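PDB 2XR1: cleavage and polyadenylation specificity factor 100 KD subunit, which probably terminates archaeal transcription by cleaving nascent RNA with a zinc-dependent metallo-beta-lactamase/beta-CASP nuclease, acting as a homodimer that carries N-terminal KH domains. Local coordinates for residues Glu161-Glu164 / Ile165-Val169. Sequence-based numbering, arbitrary orientation.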
loop_
_atom_site.group_PDB
_atom_site.type_symbol
_atom_site.label_atom_id
_atom_site.label_comp_id
_atom_site.label_asym_id
_atom_site.label_seq_id
_atom_site.Cartn_x
_atom_site.Cartn_y
_atom_site.Cartn_z
ATOM N N GLU B 161 -30.623 -13.088 12.502
ATOM C CA GLU B 161 -29.603 -12.389 11.707
ATOM C C GLU B 161 -28.207 -12.905 12.038
ATOM O O GLU B 161 -27.381 -13.094 11.156
ATOM C CB GLU B 161 -29.680 -10.858 11.869
ATOM C CG GLU B 161 -28.922 -10.099 10.754
ATOM C CD GLU B 161 -28.943 -8.568 10.893
ATOM O OE1 GLU B 161 -29.123 -8.044 12.024
ATOM O OE2 GLU B 161 -28.767 -7.888 9.849
ATOM N N ARG B 162 -27.989 -13.160 13.321
ATOM C CA ARG B 162 -26.717 -13.662 13.842
ATOM C C ARG B 162 -26.314 -14.990 13.217
ATOM O O ARG B 162 -25.197 -15.139 12.740
ATOM C CB ARG B 162 -26.814 -13.853 15.352
ATOM C CG ARG B 162 -25.631 -14.540 15.982
ATOM C CD ARG B 162 -24.406 -13.729 15.826
ATOM N NE ARG B 162 -23.318 -14.200 16.688
ATOM C CZ ARG B 162 -22.179 -13.546 16.875
ATOM N NH1 ARG B 162 -21.960 -12.392 16.261
ATOM N NH2 ARG B 162 -21.242 -14.054 17.665
ATOM N N LYS B 163 -27.228 -15.956 13.239
ATOM C CA LYS B 163 -26.996 -17.245 12.603
ATOM C C LYS B 163 -26.661 -17.057 11.121
ATOM O O LYS B 163 -25.771 -17.714 10.584
ATOM C CB LYS B 163 -28.197 -18.170 12.787
ATOM C CG LYS B 163 -27.982 -19.563 12.201
ATOM C CD LYS B 163 -29.232 -20.447 12.288
ATOM C CE LYS B 163 -29.111 -21.746 11.476
ATOM N NZ LYS B 163 -30.443 -22.472 11.406
ATOM N N GLU B 164 -27.340 -16.125 10.472
ATOM C CA GLU B 164 -27.105 -15.891 9.062
ATOM C C GLU B 164 -25.767 -15.240 8.788
ATOM O O GLU B 164 -25.106 -15.587 7.815
ATOM C CB GLU B 164 -28.245 -15.063 8.479
ATOM C CG GLU B 164 -28.277 -15.017 6.953
ATOM C CD GLU B 164 -28.401 -16.427 6.271
ATOM O OE1 GLU B 164 -29.471 -17.114 6.411
ATOM O OE2 GLU B 164 -27.402 -16.824 5.588
ATOM N N ILE B 165 -25.357 -14.306 9.643
ATOM C CA ILE B 165 -24.049 -13.683 9.529
ATOM C C ILE B 165 -22.951 -14.706 9.798
ATOM O O ILE B 165 -21.908 -14.642 9.171
ATOM C CB ILE B 165 -23.884 -12.534 10.544
ATOM C CG1 ILE B 165 -24.813 -11.389 10.230
ATOM C CG2 ILE B 165 -22.426 -11.982 10.583
ATOM C CD1 ILE B 165 -25.089 -10.557 11.418
ATOM N N LEU B 166 -23.146 -15.626 10.744
ATOM C CA LEU B 166 -22.154 -16.676 10.978
ATOM C C LEU B 166 -22.028 -17.587 9.762
ATOM O O LEU B 166 -20.917 -17.983 9.408
ATOM C CB LEU B 166 -22.461 -17.508 12.231
ATOM C CG LEU B 166 -22.277 -16.832 13.613
ATOM C CD1 LEU B 166 -22.399 -17.841 14.720
ATOM C CD2 LEU B 166 -20.970 -16.106 13.741
ATOM N N LYS B 167 -23.139 -17.909 9.113
ATOM C CA LYS B 167 -23.080 -18.764 7.940
ATOM C C LYS B 167 -22.308 -18.106 6.821
ATOM O O LYS B 167 -21.604 -18.784 6.075
ATOM C CB LYS B 167 -24.462 -19.074 7.405
ATOM C CG LYS B 167 -25.205 -20.158 8.117
ATOM C CD LYS B 167 -26.465 -20.538 7.314
ATOM C CE LYS B 167 -27.718 -20.546 8.178
ATOM N NZ LYS B 167 -28.949 -20.436 7.327
ATOM N N THR B 168 -22.465 -16.794 6.680
ATOM C CA THR B 168 -21.867 -16.077 5.545
ATOM C C THR B 168 -20.363 -15.971 5.752
ATOM O O THR B 168 -19.569 -16.252 4.867
ATOM C CB THR B 168 -22.555 -14.669 5.306
ATOM O OG1 THR B 168 -23.929 -14.875 4.932
ATOM C CG2 THR B 168 -21.884 -13.904 4.179
ATOM N N VAL B 169 -20.000 -15.562 6.946
ATOM C CA VAL B 169 -18.609 -15.477 7.366
ATOM C C VAL B 169 -17.930 -16.834 7.259
ATOM O O VAL B 169 -16.792 -16.928 6.792
ATOM C CB VAL B 169 -18.535 -14.976 8.802
ATOM C CG1 VAL B 169 -17.161 -15.187 9.360
ATOM C CG2 VAL B 169 -18.946 -13.524 8.815
#
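Ile-165 N donates to Glu-161 O at 2.8 Å, and Leu-166 N to Arg-162 O at 2.9 Å, two successive rungs of the i to i+4 ladder that Lys-167 N continues to Lys-163 O. The next carbonyl is gripped twice: Glu-164 O accepts Thr-168 N and, from the opposite face of its plane, Thr-168 OG1 at 3.2 Å. That second bond is possible because the hydroxyl lies beside its own backbone N (chi1 -64°), turned back toward the preceding turn. Glu-164 bends at chi2 (59°), turning its carboxylate toward Lys-167 and Thr-168, and OE1 of Glu-164 forms a weak i to i+3 salt bridge with Lys-167 NZ at 3.5 Å. All of this belongs to one run of alpha helix, 159-173, which touches strand 30-33 through Leu-166 and Lys-167 as well as the 306-308 segment of the metallo-beta-lactamase part. Arg-162 reaches the latter, its NH1 and NH2 bonded to the carbonyls of Lys-306 and Thr-308, while Glu-161 OE1 makes a salt bridge with Lys-306 NZ. Leu-166 CD2 sits 4.2 Å above the centre of the guanidinium, covering one face of the anchored group. One residue earlier, Ile-165 CD1 lies against Glu-161 CG at 3.9 Å. Lys-163 CE meets Lys-167 CE at 3.8 Å, and the like-charged Lys-163 NZ and Lys-167 NZ stay 4.8 Å apart.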